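Local coordinates for putative fimbrial associated sortase-like protein (Corynebacterium diphtheriae, PDB 6BWE) that probably works as a pilus-building sortase, a cysteine transpeptidase whose extracellular catalytic domain joins pilin subunits through an acyl-thioester intermediate, at residues I81-P84 / T85-A88; N132-L135 / F136-E140; I150-G154 / E155-Y159. The protein carries 2 engineered substitutions. One frame throughout, in Å; residues are numbered along the deposited sequence.

Contact 1 of 3, residues I81-P84 / T85-A88; sequences ISIP and TIDA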
ATOM      1  N   ILE A  81       9.807  19.214  10.095  1.00 24.11           N
ATOM      2  CA  ILE A  81       9.442  18.674  11.373  1.00 23.60           C
ATOM      3  C   ILE A  81      10.242  19.382  12.439  1.00 24.46           C
ATOM      4  O   ILE A  81      11.400  19.677  12.232  1.00 25.09           O
ATOM      5  CB  ILE A  81       9.609  17.142  11.400  1.00 24.41           C
ATOM      6  CG1 ILE A  81       9.037  16.542  12.675  1.00 24.73           C
ATOM      7  CG2 ILE A  81      11.057  16.719  11.279  1.00 25.26           C
ATOM      8  CD1 ILE A  81       8.709  15.060  12.548  1.00 24.88           C
ATOM      9  N   SER A  82       9.581  19.674  13.555  1.00 24.42           N
ATOM     10  CA  SER A  82      10.218  20.190  14.765  0.60 24.60           C
ATOM     11  C   SER A  82       9.926  19.264  15.939  1.00 24.90           C
ATOM     12  O   SER A  82       8.780  18.908  16.161  1.00 24.45           O
ATOM     13  CB  SER A  82       9.675  21.576  15.088  0.60 25.69           C
ATOM     14  OG  SER A  82      10.256  22.060  16.272  0.60 26.67           O
ATOM     15  N   ILE A  83      10.977  18.892  16.680  1.00 25.11           N
ATOM     16  CA  ILE A  83      10.911  18.034  17.848  1.00 25.13           C
ATOM     17  C   ILE A  83      11.706  18.776  18.941  1.00 25.70           C
ATOM     18  O   ILE A  83      12.881  18.506  19.150  1.00 26.60           O
ATOM     19  CB  ILE A  83      11.459  16.616  17.613  1.00 24.51           C
ATOM     20  CG1 ILE A  83      10.842  15.983  16.338  1.00 24.36           C
ATOM     21  CG2 ILE A  83      11.096  15.745  18.791  1.00 25.22           C
ATOM     22  CD1 ILE A  83      11.549  14.728  15.884  1.00 24.45           C
ATOM     23  N   PRO A  84      11.075  19.757  19.596  1.00 27.09           N
ATOM     24  CA  PRO A  84      11.853  20.635  20.477  1.00 28.35           C
ATOM     25  C   PRO A  84      12.544  19.949  21.636  1.00 29.29           C
ATOM     26  O   PRO A  84      13.644  20.408  22.044  1.00 29.00           O
ATOM     27  CB  PRO A  84      10.825  21.643  21.022  1.00 28.59           C
ATOM     28  CG  PRO A  84       9.517  21.199  20.529  1.00 28.04           C
ATOM     29  CD  PRO A  84       9.723  20.268  19.373  1.00 27.30           C
ATOM     30  N   THR A  85      11.997  18.849  22.144  1.00 28.64           N
ATOM     31  CA  THR A  85      12.676  18.198  23.268  1.00 28.84           C
ATOM     32  C   THR A  85      14.061  17.646  22.943  1.00 28.74           C
ATOM     33  O   THR A  85      14.847  17.371  23.857  1.00 28.32           O
ATOM     34  CB  THR A  85      11.827  17.097  23.927  1.00 29.64           C
ATOM     35  OG1 THR A  85      11.442  16.099  22.963  1.00 27.82           O
ATOM     36  CG2 THR A  85      10.611  17.716  24.576  1.00 30.22           C
ATOM     37  N   ILE A  86      14.356  17.422  21.658  1.00 27.13           N
ATOM     38  CA  ILE A  86      15.700  17.041  21.235  1.00 26.81           C
ATOM     39  C   ILE A  86      16.297  18.101  20.305  1.00 27.03           C
ATOM     40  O   ILE A  86      17.293  17.840  19.641  1.00 26.91           O
ATOM     41  CB  ILE A  86      15.740  15.641  20.567  1.00 25.94           C
ATOM     42  CG1 ILE A  86      14.816  15.609  19.345  1.00 25.46           C
ATOM     43  CG2 ILE A  86      15.353  14.559  21.559  1.00 25.91           C
ATOM     44  CD1 ILE A  86      15.023  14.412  18.460  1.00 24.75           C
ATOM     45  N   ASP A  87      15.696  19.289  20.284  1.00 28.22           N
ATOM     46  CA  ASP A  87      16.124  20.394  19.452  1.00 30.74           C
ATOM     47  C   ASP A  87      16.426  19.990  17.976  1.00 29.79           C
ATOM     48  O   ASP A  87      17.477  20.318  17.420  1.00 28.05           O
ATOM     49  CB  ASP A  87      17.347  21.052  20.090  1.00 34.37           C
ATOM     50  CG  ASP A  87      17.732  22.360  19.413  1.00 36.94           C
ATOM     51  OD1 ASP A  87      16.839  23.092  18.928  1.00 39.30           O
ATOM     52  OD2 ASP A  87      18.948  22.633  19.345  1.00 42.17           O
ATOM     53  N   ALA A  88      15.482  19.270  17.372  1.00 27.92           N
ATOM     54  CA  ALA A  88      15.605  18.813  16.001  1.00 26.69           C
ATOM     55  C   ALA A  88      14.642  19.639  15.164  1.00 25.93           C
ATOM     56  O   ALA A  88      13.495  19.796  15.553  1.00 26.28           O
ATOM     57  CB  ALA A  88      15.257  17.340  15.913  1.00 26.16           C
TER

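Contact 2 of 3, residues N132-L135 / F136-E140; sequences NATL and FDNLE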
ATOM      1  N   ASN A 132      29.001  13.791   9.997  1.00 52.63           N
ATOM      2  CA  ASN A 132      28.851  15.212   9.659  1.00 51.20           C
ATOM      3  C   ASN A 132      27.430  15.809   9.893  1.00 47.46           C
ATOM      4  O   ASN A 132      27.228  17.005   9.687  1.00 46.80           O
ATOM      5  CB  ASN A 132      29.393  15.483   8.235  1.00 54.34           C
ATOM      6  CG  ASN A 132      28.358  15.276   7.134  1.00 54.72           C
ATOM      7  OD1 ASN A 132      27.316  14.650   7.332  1.00 55.58           O
ATOM      8  ND2 ASN A 132      28.663  15.799   5.951  1.00 56.60           N
ATOM      9  N   ALA A 133      26.464  15.004  10.347  1.00 43.16           N
ATOM     10  CA  ALA A 133      25.078  15.489  10.452  1.00 39.63           C
ATOM     11  C   ALA A 133      24.286  14.804  11.562  1.00 36.03           C
ATOM     12  O   ALA A 133      24.211  13.575  11.606  1.00 35.93           O
ATOM     13  CB  ALA A 133      24.373  15.308   9.114  1.00 39.14           C
ATOM     14  N   THR A 134      23.664  15.593  12.430  1.00 32.92           N
ATOM     15  CA  THR A 134      23.002  15.035  13.619  1.00 32.74           C
ATOM     16  C   THR A 134      21.778  14.196  13.205  1.00 30.83           C
ATOM     17  O   THR A 134      21.632  13.026  13.622  1.00 30.35           O
ATOM     18  CB  THR A 134      22.637  16.149  14.626  1.00 34.11           C
ATOM     19  OG1 THR A 134      23.855  16.673  15.163  1.00 36.16           O
ATOM     20  CG2 THR A 134      21.782  15.632  15.803  1.00 34.05           C
ATOM     21  N   LEU A 135      20.943  14.788  12.360  1.00 26.93           N
ATOM     22  CA  LEU A 135      19.765  14.101  11.826  1.00 26.70           C
ATOM     23  C   LEU A 135      18.892  13.493  12.954  1.00 25.39           C
ATOM     24  O   LEU A 135      18.416  14.250  13.808  1.00 25.28           O
ATOM     25  CB  LEU A 135      20.143  13.117  10.688  1.00 27.18           C
ATOM     26  CG  LEU A 135      20.727  13.816   9.465  1.00 27.89           C
ATOM     27  CD1 LEU A 135      21.436  12.811   8.578  1.00 28.84           C
ATOM     28  CD2 LEU A 135      19.639  14.565   8.674  1.00 28.01           C
ATOM     29  N   PHE A 136      18.690  12.182  12.981  1.00 23.97           N
ATOM     30  CA  PHE A 136      17.895  11.550  14.031  1.00 24.21           C
ATOM     31  C   PHE A 136      18.783  10.896  15.114  1.00 24.77           C
ATOM     32  O   PHE A 136      18.319   9.997  15.838  1.00 23.96           O
ATOM     33  CB  PHE A 136      16.914  10.525  13.410  1.00 23.68           C
ATOM     34  CG  PHE A 136      15.541  11.046  13.055  1.00 22.91           C
ATOM     35  CD1 PHE A 136      15.087  12.316  13.370  1.00 23.45           C
ATOM     36  CD2 PHE A 136      14.658  10.194  12.413  1.00 22.65           C
ATOM     37  CE1 PHE A 136      13.802  12.715  13.073  1.00 23.14           C
ATOM     38  CE2 PHE A 136      13.354  10.616  12.115  1.00 22.52           C
ATOM     39  CZ  PHE A 136      12.936  11.869  12.457  1.00 22.41           C
ATOM     40  N   ASP A 137      20.034  11.356  15.265  1.00 25.61           N
ATOM     41  CA  ASP A 137      20.960  10.811  16.283  1.00 27.19           C
ATOM     42  C   ASP A 137      20.288  10.696  17.663  1.00 25.41           C
ATOM     43  O   ASP A 137      20.562   9.767  18.399  1.00 25.30           O
ATOM     44  CB  ASP A 137      22.148  11.739  16.521  1.00 29.56           C
ATOM     45  CG  ASP A 137      23.244  11.621  15.507  1.00 32.63           C
ATOM     46  OD1 ASP A 137      23.193  10.776  14.595  1.00 36.81           O
ATOM     47  OD2 ASP A 137      24.184  12.474  15.635  1.00 36.53           O
ATOM     48  N   ASN A 138      19.459  11.681  18.002  1.00 24.61           N
ATOM     49  CA  ASN A 138      18.880  11.776  19.340  1.00 24.76           C
ATOM     50  C   ASN A 138      17.395  11.448  19.404  1.00 24.80           C
ATOM     51  O   ASN A 138      16.752  11.748  20.415  1.00 22.90           O
ATOM     52  CB  ASN A 138      19.179  13.151  19.911  1.00 24.67           C
ATOM     53  CG  ASN A 138      20.657  13.444  19.918  1.00 24.93           C
ATOM     54  OD1 ASN A 138      21.465  12.630  20.376  1.00 25.82           O
ATOM     55  ND2 ASN A 138      21.028  14.604  19.396  1.00 26.10           N
ATOM     56  N   LEU A 139      16.853  10.764  18.374  1.00 24.66           N
ATOM     57  CA  LEU A 139      15.446  10.331  18.416  1.00 24.94           C
ATOM     58  C   LEU A 139      15.192   9.406  19.613  1.00 25.40           C
ATOM     59  O   LEU A 139      14.112   9.407  20.193  1.00 24.45           O
ATOM     60  CB  LEU A 139      15.043   9.611  17.110  1.00 25.01           C
ATOM     61  CG  LEU A 139      13.574   9.278  16.979  1.00 25.32           C
ATOM     62  CD1 LEU A 139      12.743  10.563  16.906  1.00 26.27           C
ATOM     63  CD2 LEU A 139      13.345   8.421  15.745  1.00 25.08           C
ATOM     64  N   GLU A 140      16.224   8.662  20.019  1.00 25.73           N
ATOM     65  CA  GLU A 140      16.163   7.870  21.237  1.00 26.66           C
ATOM     66  C   GLU A 140      15.896   8.621  22.550  1.00 27.46           C
ATOM     67  O   GLU A 140      15.551   7.970  23.534  1.00 26.37           O
ATOM     68  CB  GLU A 140      17.452   7.067  21.392  1.00 28.08           C
ATOM     69  CG  GLU A 140      18.661   7.932  21.765  1.00 28.72           C
ATOM     70  CD  GLU A 140      19.978   7.223  21.581  1.00 29.38           C
ATOM     71  OE1 GLU A 140      19.993   5.988  21.399  1.00 29.73           O
ATOM     72  OE2 GLU A 140      21.019   7.914  21.669  1.00 31.92           O
TER
HETATM   73  O   HOH W   1      23.230  10.897  11.790  1.00 32.26           O
HETATM   74  O   HOH W   2      25.297  15.093  16.960  1.00 46.95           O
HETATM   75  O   HOH W   3      18.373  13.842  16.572  1.00 22.42           O

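Contact 3 of 3, residues I150-G154 / E155-Y159; sequences ITVQG and ETLKY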
ATOM      1  N   ILE A 150       4.592  19.254  12.514  1.00 21.98           N
ATOM      2  CA  ILE A 150       4.855  19.110  11.098  1.00 22.56           C
ATOM      3  C   ILE A 150       4.317  20.362  10.435  1.00 22.69           C
ATOM      4  O   ILE A 150       3.160  20.709  10.635  1.00 22.75           O
ATOM      5  CB  ILE A 150       4.192  17.852  10.499  1.00 24.41           C
ATOM      6  CG1 ILE A 150       4.895  16.614  11.056  1.00 25.29           C
ATOM      7  CG2 ILE A 150       4.333  17.882   8.974  1.00 23.84           C
ATOM      8  CD1 ILE A 150       4.239  15.328  10.696  1.00 26.99           C
ATOM      9  N   THR A 151       5.161  21.033   9.667  1.00 22.40           N
ATOM     10  CA  THR A 151       4.719  22.167   8.887  1.00 22.92           C
ATOM     11  C   THR A 151       4.684  21.766   7.426  1.00 22.25           C
ATOM     12  O   THR A 151       5.667  21.281   6.896  1.00 21.03           O
ATOM     13  CB  THR A 151       5.604  23.384   9.119  1.00 24.15           C
ATOM     14  OG1 THR A 151       5.620  23.688  10.533  1.00 25.27           O
ATOM     15  CG2 THR A 151       5.075  24.588   8.391  1.00 25.23           C
ATOM     16  N   VAL A 152       3.536  21.986   6.789  1.00 21.49           N
ATOM     17  CA  VAL A 152       3.342  21.557   5.403  1.00 21.54           C
ATOM     18  C   VAL A 152       2.400  22.552   4.738  1.00 21.50           C
ATOM     19  O   VAL A 152       1.336  22.883   5.286  1.00 22.40           O
ATOM     20  CB  VAL A 152       2.866  20.073   5.332  1.00 21.79           C
ATOM     21  CG1 VAL A 152       1.612  19.827   6.171  1.00 22.09           C
ATOM     22  CG2 VAL A 152       2.673  19.617   3.912  1.00 21.52           C
ATOM     23  N   GLN A 153       2.815  23.078   3.593  1.00 21.20           N
ATOM     24  CA  GLN A 153       2.055  24.105   2.862  1.00 21.99           C
ATOM     25  C   GLN A 153       1.499  25.207   3.758  1.00 22.66           C
ATOM     26  O   GLN A 153       0.344  25.597   3.636  1.00 22.42           O
ATOM     27  CB  GLN A 153       0.930  23.436   2.094  1.00 21.53           C
ATOM     28  CG  GLN A 153       1.468  22.467   1.038  1.00 21.95           C
ATOM     29  CD  GLN A 153       2.191  23.170  -0.085  1.00 22.30           C
ATOM     30  OE1 GLN A 153       1.613  24.011  -0.750  1.00 22.64           O
ATOM     31  NE2 GLN A 153       3.452  22.783  -0.342  1.00 22.58           N
ATOM     32  N   GLY A 154       2.330  25.676   4.671  1.00 25.44           N
ATOM     33  CA  GLY A 154       1.974  26.787   5.543  1.00 27.54           C
ATOM     34  C   GLY A 154       1.236  26.406   6.820  1.00 30.05           C
ATOM     35  O   GLY A 154       1.065  27.240   7.703  1.00 32.89           O
ATOM     36  N   GLU A 155       0.768  25.179   6.930  1.00 29.11           N
ATOM     37  CA  GLU A 155      -0.071  24.794   8.064  1.00 31.26           C
ATOM     38  C   GLU A 155       0.808  23.995   9.032  1.00 30.90           C
ATOM     39  O   GLU A 155       1.740  23.331   8.590  1.00 29.32           O
ATOM     40  CB  GLU A 155      -1.270  24.018   7.519  1.00 33.90           C
ATOM     41  CG  GLU A 155      -1.546  22.657   8.084  1.00 38.30           C
ATOM     42  CD  GLU A 155      -2.628  21.947   7.303  1.00 40.96           C
ATOM     43  OE1 GLU A 155      -2.378  20.798   6.850  1.00 45.28           O
ATOM     44  OE2 GLU A 155      -3.703  22.554   7.107  1.00 43.86           O
ATOM     45  N   THR A 156       0.509  24.040  10.328  1.00 28.88           N
ATOM     46  CA  THR A 156       1.262  23.278  11.282  1.00 28.52           C
ATOM     47  C   THR A 156       0.339  22.262  11.968  1.00 28.08           C
ATOM     48  O   THR A 156      -0.751  22.602  12.422  1.00 28.31           O
ATOM     49  CB  THR A 156       1.984  24.182  12.279  1.00 30.54           C
ATOM     50  OG1 THR A 156       2.919  24.973  11.551  1.00 32.40           O
ATOM     51  CG2 THR A 156       2.783  23.349  13.298  1.00 30.27           C
ATOM     52  N   LEU A 157       0.797  21.011  12.008  1.00 26.84           N
ATOM     53  CA  LEU A 157       0.083  19.906  12.639  1.00 27.31           C
ATOM     54  C   LEU A 157       0.879  19.480  13.869  1.00 26.22           C
ATOM     55  O   LEU A 157       2.099  19.353  13.788  1.00 25.96           O
ATOM     56  CB  LEU A 157      -0.032  18.717  11.679  1.00 27.27           C
ATOM     57  CG  LEU A 157      -0.366  18.963  10.210  1.00 29.33           C
ATOM     58  CD1 LEU A 157      -0.470  17.644   9.441  1.00 29.90           C
ATOM     59  CD2 LEU A 157      -1.656  19.713  10.120  1.00 31.47           C
ATOM     60  N   LYS A 158       0.188  19.212  14.978  1.00 25.63           N
ATOM     61  CA  LYS A 158       0.828  18.832  16.207  1.00 25.23           C
ATOM     62  C   LYS A 158       0.490  17.377  16.502  1.00 24.48           C
ATOM     63  O   LYS A 158      -0.649  16.950  16.369  1.00 24.87           O
ATOM     64  CB  LYS A 158       0.415  19.746  17.363  1.00 25.90           C
ATOM     65  CG  LYS A 158       1.156  19.475  18.663  1.00 26.34           C
ATOM     66  CD  LYS A 158       0.692  20.434  19.782  1.00 27.24           C
ATOM     67  CE  LYS A 158       1.433  20.117  21.070  1.00 28.87           C
ATOM     68  NZ  LYS A 158       1.011  20.980  22.218  1.00 29.81           N
ATOM     69  N   TYR A 159       1.516  16.631  16.861  1.00 23.47           N
ATOM     70  CA  TYR A 159       1.376  15.244  17.272  1.00 24.70           C
ATOM     71  C   TYR A 159       1.992  15.097  18.644  1.00 25.44           C
ATOM     72  O   TYR A 159       2.867  15.888  19.020  1.00 25.66           O
ATOM     73  CB  TYR A 159       2.082  14.331  16.264  1.00 24.20           C
ATOM     74  CG  TYR A 159       1.331  14.279  14.958  1.00 23.95           C
ATOM     75  CD1 TYR A 159       0.444  13.239  14.697  1.00 24.53           C
ATOM     76  CD2 TYR A 159       1.472  15.296  13.999  1.00 24.65           C
ATOM     77  CE1 TYR A 159      -0.303  13.207  13.525  1.00 24.91           C
ATOM     78  CE2 TYR A 159       0.720  15.279  12.817  1.00 24.71           C
ATOM     79  CZ  TYR A 159      -0.155  14.229  12.590  1.00 24.56           C
ATOM     80  OH  TYR A 159      -0.927  14.168  11.463  1.00 25.48           O
TER

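Contact 1 of 3, residues I81-P84 / T85-A88
Ile83 and Ile86 meet through the branches that their first torsions send the same way. In Ile83 the methyl CG2 stands opposite the backbone N, with CG1 beside that N (chi1 -50°). In Ile86 CG1 sits in the crowded position between backbone N and carbonyl carbon (chi1 59°). The two side chains therefore lie alongside each other, and Ile83 CG2 packs on Ile86 CG1 at 3.8 Å. Ile86 CG1 also lies 3.5 Å from Ile83 O. Val142 covers both isoleucines, and Leu186 of strand 183-187 lies against Ile83.

The backbone that carries them makes the tight connection between strands 77-83 and 88-94, which are antiparallel neighbours in the sortase beta-barrel. Ile83 and Ala88 form a hydrogen-bonded pair. Ile83 N donates to Ala88 O at 2.9 Å, and Ala88 N donates to Ile83 O at 3.2 Å. Asp87 also faces Ile83, which makes a G1 beta bulge. Asp87 has a positive phi (46°), as is usual at the first position of this bulge.

Ile83 O is gripped twice. Ile86 N reaches it at 3.1 Å from one face of the carbonyl plane, and Ala88 N comes from the opposite face. A second turn bond runs from Asp87 N to Pro84 O at 2.9 Å, with the donor well above the carbonyl plane. The methyl CB of Ala88 lies on the same face of the sheet as Ile83, 4.2 Å from Ile83 CB. The CB of Thr85 points away from 81-84, and its OG1 is hydrogen-bonded to Asp146.

Contact 2 of 3, residues N132-L135 / F136-E140
Thr134 and Asp137 set their side chains across each other at about a right angle. The methyl CG2 of Thr134 touches the carboxylate, 4.0 Å from Asp137 OD2. The hydroxyl, on the neighbouring branch, reaches OD2 through a water, which lies 2.8 Å from Thr134 OG1 and donates to Asp137 OD2 at 3.1 Å. The same methyl meets the amide of Asn138, with Thr134 CG2 3.8 Å from Asn138 ND2. OG1 lies beside the backbone N of Thr134 (chi1 -68°), which puts CG2 opposite that N. CG2 then points almost straight at Asn138 ND2, while the carboxylate lies to one side of it. The other carboxylate oxygen, Asp137 OD1, accepts from Gly129 N, near the predicted catalytic His127.

The chain between these groups folds as a type II' beta turn from Thr134 to Asp137. Leu135 holds the first corner with a positive phi (52°). Asp137 N donates to Thr134 O, though the position of that oxygen is less certain. A type I turn overlaps it, from Phe136 to Leu139, closed by Leu139 N on Phe136 O at 3.0 Å. A water spans the two turns. It donates to Leu135 O at 2.8 Å and accepts from Asn138 N at 2.8 Å.

The Phe136 ring packs on Leu186 and Thr188. Leu135 packs on Leu130 close to His127, and Phe136 shares a backbone hydrogen bond with that histidine. Separately, the Leu135 carbonyl oxygen comes to the edge of the Phe136 ring, near its plane and 3.9 Å from Phe136 CD1.

Contact 3 of 3, residues I150-G154 / E155-Y159
Ile150 and Leu157 pair on the buried face of a beta hairpin with a two-residue loop, in which strand 147-152 returns as strand 155-167 through a type I' turn from Val152 to Glu155. The backbone bonds between these two residues are short and nearly straight. Ile150 N donates to Leu157 O at 2.8 Å, and Leu157 N donates to Ile150 O at 2.7 Å. Both donors lie in the plane of the carbonyl they reach. On the same face Ile150 CD1 approaches the Tyr159 ring obliquely, 4.1 Å from CE2. Val152 CG1 lies 4.4 Å from Leu157 CD1. Pro114 covers Ile150, while Leu68 and Val115 cover Val152.

Glu155 forms the partly exposed edge of this face, where it also touches Leu31 of helix 24-39. Its CB lies against Val152 O at 3.6 Å. Its N closes the turn on Val152 O at 2.9 Å, from well above the carbonyl plane.

The loop itself is looser. Gln153 leads away and rests on helix 24-39. Gly154 is exposed and takes a positive phi (87°), a conformation suited to glycine.

The opposite face is partly exposed and carries the two threonines of the non-hydrogen-bonded pair. Their side chains cross obliquely. Each OG1 lies beside its own backbone N (chi1 -57° and -63°), which brings the hydroxyls together, and Thr151 OG1 is hydrogen-bonded to Thr156 OG1 at 3.2 Å.

All three contacts are local and lie in the sortase domain. Each has a core and a surface side. Ile83 and Ala88 in contact 1, Leu135 and Phe136 in contact 2, and Ile150 and Leu157 in contact 3 are buried. Thr85, Asp87, Thr134 and Gly154 are exposed. Contacts 1 and 3 are strand connections reaching the same sheet, where strands 77-83 and 147-152 are neighbours. Contact 1 is a bulged turn, while contact 3 has longer, regular strand pairing. Contact 2 has no strand. It is two overlapping beta turns whose polar groups are bridged largely by water, and it alone lies beside the predicted catalytic histidine. Contacts 1 and 2 touch: Ile83 CD1 packs on Phe136 CE1 at 4.1 Å.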